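Local atomic coordinates of CooJ (Rhodospirillum rubrum, PDB entry 6HK5), a protein that probably acts as a histidine-rich, dimeric nickel chaperone that supplies Ni(II) during maturation of carbon monoxide dehydrogenase. Residues Gly8-Arg11 / Leu12-Leu16; Ile47-Ala50 / Leu51-Ala55. All coordinates share one frame; numbering follows the deposited sequence.

Overall arrangement
This chain is the N-terminal part of the longer CooJ protein and folds as a helical hairpin whose two long helices run antiparallel. Contact 1 lies near the start of helix 5-35, contact 2 in the first half of helix 42-67, so they follow one another along the chain. Their centres are 25 Å apart, on opposite sides of the chain's centre, and their nearest atoms about 10 Å, without touching. Each is a local contact along one helix, built on i to i+4 backbone bonds, and each also meets the second subunit. Both therefore contribute to the dimer interface, contact 1 through a tyrosine bonded to a nickel-ligating histidine of the partner.

Contact 1 of 2, residues Gly8-Arg11 / Leu12-Leu16; sequences GRKR and LGIYL
Arg11 folds its guanidinium back onto its own helix and turns one face to the peptide nitrogen of Leu12, with CZ 3.4 Å from Leu12 N. This is a local contact within helix 5-35, the first arm of an antiparallel helical hairpin. Arg11 CG lies anti to the backbone N (chi1 158°), and bends at chi2 and chi3 then return the group over the peptide, where NH1 also packs at 3.6 Å from Leu12 CB. Arg11 NH2 lies 3.1 Å from Leu12 N, but both are donors, so the pair is not a hydrogen bond; Arg11 NE also forms a long, weak ion pair with Glu3 OE2. With an alanine here, Leu12 N and CB would probably lose their guanidinium cover, and Glu3 would be left without this weak mate.

Regular alpha-helical bonds run beneath. Leu12 N donates to Gly8 O at 2.9 Å, and Gly13 N to Arg9 O at 2.7 Å; Ile14 and Tyr15 continue the ladder to Lys10 and Arg11. Further out, Arg9 NE bonds to Leu37 O of the second subunit, while Leu16 packs on Leu61, Val64 and Leu65 of helix 42-67. Tyr15 OH is hydrogen-bonded to ND1 of the nickel-ligating His26 of the second subunit, the two rings meeting with planes about 15° apart, consistent with Tyr15 steadying a metal-site histidine from the second shell. On another flank, Ile14 holds CG1 beside its backbone N, bringing CG1 to 3.1 Å from Lys10 O and CD1 to 3.9 Å from Lys10 NZ.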
ATOM      1  N   GLY A   8     -17.772   7.204  -3.069  1.00 42.59           N
ATOM      2  CA  GLY A   8     -17.012   6.236  -2.287  1.00 40.75           C
ATOM      3  C   GLY A   8     -16.810   4.915  -3.007  1.00 37.19           C
ATOM      4  O   GLY A   8     -15.682   4.431  -3.143  1.00 35.20           O
ATOM      5  N   ARG A   9     -17.901   4.307  -3.486  1.00 33.44           N
ATOM      6  CA  ARG A   9     -17.768   3.018  -4.160  1.00 39.21           C
ATOM      7  C   ARG A   9     -16.982   3.148  -5.457  1.00 30.19           C
ATOM      8  O   ARG A   9     -16.252   2.228  -5.837  1.00 31.12           O
ATOM      9  CB  ARG A   9     -19.146   2.414  -4.419  1.00 34.82           C
ATOM     10  CG  ARG A   9     -19.932   2.178  -3.158  1.00 36.88           C
ATOM     11  CD  ARG A   9     -21.376   1.867  -3.456  1.00 34.01           C
ATOM     12  NE  ARG A   9     -22.074   1.534  -2.223  1.00 42.15           N
ATOM     13  CZ  ARG A   9     -22.810   0.444  -2.042  1.00 39.09           C
ATOM     14  NH1 ARG A   9     -22.981  -0.424  -3.036  1.00 44.80           N
ATOM     15  NH2 ARG A   9     -23.390   0.234  -0.867  1.00 37.83           N
ATOM     16  N   LYS A  10     -17.100   4.297  -6.119  1.00 31.36           N
ATOM     17  CA  LYS A  10     -16.327   4.580  -7.328  1.00 36.62           C
ATOM     18  C   LYS A  10     -14.830   4.575  -7.046  1.00 43.17           C
ATOM     19  O   LYS A  10     -14.054   3.865  -7.709  1.00 36.46           O
ATOM     20  CB  LYS A  10     -16.773   5.935  -7.882  1.00 42.59           C
ATOM     21  CG  LYS A  10     -15.961   6.502  -9.040  1.00 56.12           C
ATOM     22  CD  LYS A  10     -16.791   6.578 -10.328  1.00 62.54           C
ATOM     23  CE  LYS A  10     -16.111   7.441 -11.376  1.00 55.38           C
ATOM     24  NZ  LYS A  10     -14.746   6.946 -11.681  1.00 56.46           N
ATOM     25  N   ARG A  11     -14.390   5.359  -6.059  1.00 37.66           N
ATOM     26  CA  ARG A  11     -12.972   5.436  -5.738  1.00 35.91           C
ATOM     27  C   ARG A  11     -12.444   4.097  -5.209  1.00 34.50           C
ATOM     28  O   ARG A  11     -11.322   3.690  -5.531  1.00 33.15           O
ATOM     29  CB  ARG A  11     -12.747   6.581  -4.742  1.00 43.80           C
ATOM     30  CG  ARG A  11     -11.489   6.505  -3.906  1.00 44.12           C
ATOM     31  CD  ARG A  11     -11.747   7.026  -2.504  1.00 43.97           C
ATOM     32  NE  ARG A  11     -12.958   6.440  -1.939  1.00 56.17           N
ATOM     33  CZ  ARG A  11     -13.087   5.167  -1.558  1.00 53.53           C
ATOM     34  NH1 ARG A  11     -14.245   4.746  -1.063  1.00 44.76           N
ATOM     35  NH2 ARG A  11     -12.071   4.309  -1.679  1.00 49.02           N
ATOM     36  N   LEU A  12     -13.246   3.380  -4.417  1.00 34.99           N
ATOM     37  CA  LEU A  12     -12.796   2.078  -3.938  1.00 38.17           C
ATOM     38  C   LEU A  12     -12.764   1.065  -5.072  1.00 34.23           C
ATOM     39  O   LEU A  12     -11.816   0.277  -5.184  1.00 31.58           O
ATOM     40  CB  LEU A  12     -13.686   1.597  -2.802  1.00 34.36           C
ATOM     41  CG  LEU A  12     -13.392   0.183  -2.331  1.00 39.32           C
ATOM     42  CD1 LEU A  12     -12.053   0.116  -1.615  1.00 35.66           C
ATOM     43  CD2 LEU A  12     -14.510  -0.288  -1.424  1.00 44.33           C
ATOM     44  N   GLY A  13     -13.779   1.081  -5.935  1.00 33.63           N
ATOM     45  CA  GLY A  13     -13.717   0.264  -7.133  1.00 33.81           C
ATOM     46  C   GLY A  13     -12.420   0.453  -7.898  1.00 39.26           C
ATOM     47  O   GLY A  13     -11.857  -0.506  -8.429  1.00 35.85           O
ATOM     48  N   ILE A  14     -11.917   1.690  -7.947  1.00 34.53           N
ATOM     49  CA  ILE A  14     -10.684   1.948  -8.685  1.00 40.38           C
ATOM     50  C   ILE A  14      -9.493   1.335  -7.957  1.00 29.41           C
ATOM     51  O   ILE A  14      -8.678   0.621  -8.558  1.00 33.24           O
ATOM     52  CB  ILE A  14     -10.495   3.458  -8.916  1.00 37.05           C
ATOM     53  CG1 ILE A  14     -11.673   4.008  -9.724  1.00 36.99           C
ATOM     54  CG2 ILE A  14      -9.161   3.716  -9.625  1.00 28.49           C
ATOM     55  CD1 ILE A  14     -11.544   5.464 -10.127  1.00 31.56           C
ATOM     56  N   TYR A  15      -9.395   1.588  -6.648  1.00 37.59           N
ATOM     57  CA  TYR A  15      -8.300   1.055  -5.845  1.00 36.10           C
ATOM     58  C   TYR A  15      -8.271  -0.468  -5.904  1.00 31.75           C
ATOM     59  O   TYR A  15      -7.195  -1.081  -5.957  1.00 28.19           O
ATOM     60  CB  TYR A  15      -8.429   1.531  -4.388  1.00 27.79           C
ATOM     61  CG  TYR A  15      -7.743   0.575  -3.445  1.00 35.85           C
ATOM     62  CD1 TYR A  15      -6.357   0.643  -3.238  1.00 36.08           C
ATOM     63  CD2 TYR A  15      -8.455  -0.451  -2.823  1.00 33.95           C
ATOM     64  CE1 TYR A  15      -5.716  -0.260  -2.401  1.00 33.63           C
ATOM     65  CE2 TYR A  15      -7.828  -1.363  -1.993  1.00 29.57           C
ATOM     66  CZ  TYR A  15      -6.458  -1.260  -1.789  1.00 35.29           C
ATOM     67  OH  TYR A  15      -5.832  -2.166  -0.980  1.00 33.45           O
ATOM     68  N   LEU A  16      -9.444  -1.093  -5.870  1.00 30.88           N
ATOM     69  CA  LEU A  16      -9.516  -2.555  -5.849  1.00 33.33           C
ATOM     70  C   LEU A  16      -9.005  -3.165  -7.149  1.00 29.80           C
ATOM     71  O   LEU A  16      -8.331  -4.196  -7.124  1.00 31.85           O
ATOM     72  CB  LEU A  16     -10.953  -3.020  -5.573  1.00 34.34           C
ATOM     73  CG  LEU A  16     -11.457  -3.007  -4.126  1.00 38.16           C
ATOM     74  CD1 LEU A  16     -12.887  -3.519  -4.029  1.00 31.55           C
ATOM     75  CD2 LEU A  16     -10.554  -3.856  -3.257  1.00 28.54           C
TER

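Contact 2 of 2, residues Ile47-Ala50 / Leu51-Ala55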
ATOM      1  N   ILE A  47       5.114 -21.687   1.045  1.00 21.33           N
ATOM      2  CA  ILE A  47       4.882 -20.637   0.061  1.00 24.90           C
ATOM      3  C   ILE A  47       3.678 -20.968  -0.818  1.00 28.02           C
ATOM      4  O   ILE A  47       2.860 -20.089  -1.118  1.00 22.92           O
ATOM      5  CB  ILE A  47       6.160 -20.382  -0.767  1.00 27.76           C
ATOM      6  CG1 ILE A  47       7.227 -19.680   0.084  1.00 21.31           C
ATOM      7  CG2 ILE A  47       5.863 -19.519  -1.990  1.00 27.89           C
ATOM      8  CD1 ILE A  47       8.545 -19.496  -0.665  1.00 25.75           C
ATOM      9  N   ASP A  48       3.534 -22.230  -1.249  1.00 25.77           N
ATOM     10  CA  ASP A  48       2.355 -22.563  -2.047  1.00 19.72           C
ATOM     11  C   ASP A  48       1.069 -22.328  -1.258  1.00 24.37           C
ATOM     12  O   ASP A  48       0.056 -21.885  -1.822  1.00 25.39           O
ATOM     13  CB  ASP A  48       2.412 -24.010  -2.521  1.00 27.34           C
ATOM     14  CG  ASP A  48       3.651 -24.317  -3.340  1.00 32.70           C
ATOM     15  OD1 ASP A  48       4.184 -23.400  -4.006  1.00 42.68           O
ATOM     16  OD2 ASP A  48       4.092 -25.486  -3.304  1.00 25.77           O
ATOM     17  N   ARG A  49       1.068 -22.657   0.040  1.00 26.09           N
ATOM     18  CA  ARG A  49      -0.129 -22.410   0.830  1.00 25.48           C
ATOM     19  C   ARG A  49      -0.450 -20.917   0.867  1.00 22.37           C
ATOM     20  O   ARG A  49      -1.607 -20.513   0.697  1.00 24.12           O
ATOM     21  CB  ARG A  49       0.030 -22.971   2.244  1.00 23.69           C
ATOM     22  CG  ARG A  49      -1.227 -22.712   3.092  1.00 31.64           C
ATOM     23  CD  ARG A  49      -1.112 -23.168   4.553  1.00 33.74           C
ATOM     24  NE  ARG A  49      -0.109 -22.400   5.283  1.00 35.35           N
ATOM     25  CZ  ARG A  49       0.365 -22.715   6.487  1.00 36.09           C
ATOM     26  NH1 ARG A  49      -0.070 -23.795   7.138  1.00 25.67           N
ATOM     27  NH2 ARG A  49       1.283 -21.939   7.042  1.00 33.27           N
ATOM     28  N   ALA A  50       0.569 -20.081   1.069  1.00 25.00           N
ATOM     29  CA  ALA A  50       0.351 -18.638   1.069  1.00 18.95           C
ATOM     30  C   ALA A  50      -0.208 -18.178  -0.263  1.00 29.59           C
ATOM     31  O   ALA A  50      -1.168 -17.395  -0.303  1.00 23.35           O
ATOM     32  CB  ALA A  50       1.651 -17.904   1.394  1.00 27.41           C
ATOM     33  N   LEU A  51       0.349 -18.693  -1.370  1.00 24.02           N
ATOM     34  CA  LEU A  51      -0.104 -18.272  -2.694  1.00 25.83           C
ATOM     35  C   LEU A  51      -1.519 -18.748  -2.958  1.00 25.49           C
ATOM     36  O   LEU A  51      -2.310 -18.038  -3.584  1.00 27.61           O
ATOM     37  CB  LEU A  51       0.837 -18.793  -3.790  1.00 27.34           C
ATOM     38  CG  LEU A  51       2.276 -18.243  -3.871  1.00 27.60           C
ATOM     39  CD1 LEU A  51       3.023 -18.894  -5.013  1.00 22.02           C
ATOM     40  CD2 LEU A  51       2.294 -16.718  -4.010  1.00 29.80           C
ATOM     41  N   ALA A  52      -1.839 -19.963  -2.508  1.00 30.14           N
ATOM     42  CA  ALA A  52      -3.193 -20.475  -2.639  1.00 27.94           C
ATOM     43  C   ALA A  52      -4.175 -19.597  -1.871  1.00 27.84           C
ATOM     44  O   ALA A  52      -5.233 -19.227  -2.392  1.00 26.99           O
ATOM     45  CB  ALA A  52      -3.245 -21.920  -2.152  1.00 26.30           C
ATOM     46  N   ASP A  53      -3.833 -19.254  -0.625  1.00 22.07           N
ATOM     47  CA  ASP A  53      -4.701 -18.398   0.173  1.00 24.30           C
ATOM     48  C   ASP A  53      -4.900 -17.039  -0.491  1.00 27.11           C
ATOM     49  O   ASP A  53      -5.985 -16.451  -0.393  1.00 26.88           O
ATOM     50  CB  ASP A  53      -4.132 -18.265   1.598  1.00 25.20           C
ATOM     51  CG  ASP A  53      -4.156 -19.610   2.372  1.00 35.18           C
ATOM     52  OD1 ASP A  53      -4.846 -20.537   1.905  1.00 29.04           O
ATOM     53  OD2 ASP A  53      -3.500 -19.755   3.441  1.00 33.17           O
HETATM   54  N   MSE A  54      -3.905 -16.554  -1.227  1.00 25.86           N
HETATM   55  CA  MSE A  54      -4.062 -15.309  -1.972  1.00 27.04           C
HETATM   56  C   MSE A  54      -5.038 -15.453  -3.127  1.00 30.53           C
HETATM   57  O   MSE A  54      -5.789 -14.528  -3.417  1.00 26.26           O
HETATM   58  CB  MSE A  54      -2.709 -14.820  -2.494  1.00 31.81           C
HETATM   59  CG  MSE A  54      -1.988 -13.937  -1.508  1.00 42.63           C
HETATM   60 SE   MSE A  54      -3.211 -12.575  -0.771  1.00 59.43          SE
HETATM   61  CE  MSE A  54      -3.657 -11.564  -2.390  1.00 36.23           C
ATOM     62  N   ALA A  55      -5.020 -16.615  -3.790  1.00 24.05           N
ATOM     63  CA  ALA A  55      -6.012 -16.884  -4.824  1.00 22.76           C
ATOM     64  C   ALA A  55      -7.434 -16.870  -4.257  1.00 26.93           C
ATOM     65  O   ALA A  55      -8.370 -16.378  -4.903  1.00 26.69           O
ATOM     66  CB  ALA A  55      -5.713 -18.224  -5.493  1.00 24.29           C
TER
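Leu51 lays its branch point over the backbone carbonyl of Ile47 one turn earlier in helix 42-67, with CG 3.4 Å from Ile47 O. Because Leu51 CG is anti to its carbonyl carbon and beside the backbone N (chi1 -67°), the side chain leans back toward the preceding turn. There it lies alongside Ile47, both pointing the same way, and CD1 meets Ile47 CG2 at 4.2 Å, a loose apolar touch.

Asp53 leans back likewise over Arg49, its CG 3.2 Å from Arg49 O. The carboxylate oxygens and this carbonyl are all acceptors, so their closeness is not bonding; the carbonyl is instead engaged by Asp53 N at 2.9 Å. Arg49 passes its aliphatic part by the carboxylate, CG reaching 3.7 Å from Asp53 OD2. The guanidinium and carboxylate planes are only 15° apart, but Arg49 NE stays 4.7 Å from Asp53 OD2, so the opposite charges probably attract without forming a salt bridge. Asp53 OD2 finds its partner across the dimer, in a hydrogen bond with Ser60 OG of the second subunit, while Asp48 turns to its own chain, OD1 forming a salt bridge with Arg34 NE. The small Ala52 rests CB 3.3 Å from Asp48 O, beside the bond in which Ala52 N donates to that carbonyl at 2.8 Å.

The apolar side of this segment faces the other helices of a bundle of helical hairpins. Ile47 and Leu51 pack on Ile30 of helix 5-35, and the selenomethionine Met54 on Met27 of the same helix. From the second subunit, Val64 covers Ile47, Val56 meets Asp53, and Phe19 packs on Met54, so the buried side of residues 47-55 is shared by helix 5-35 and the second subunit.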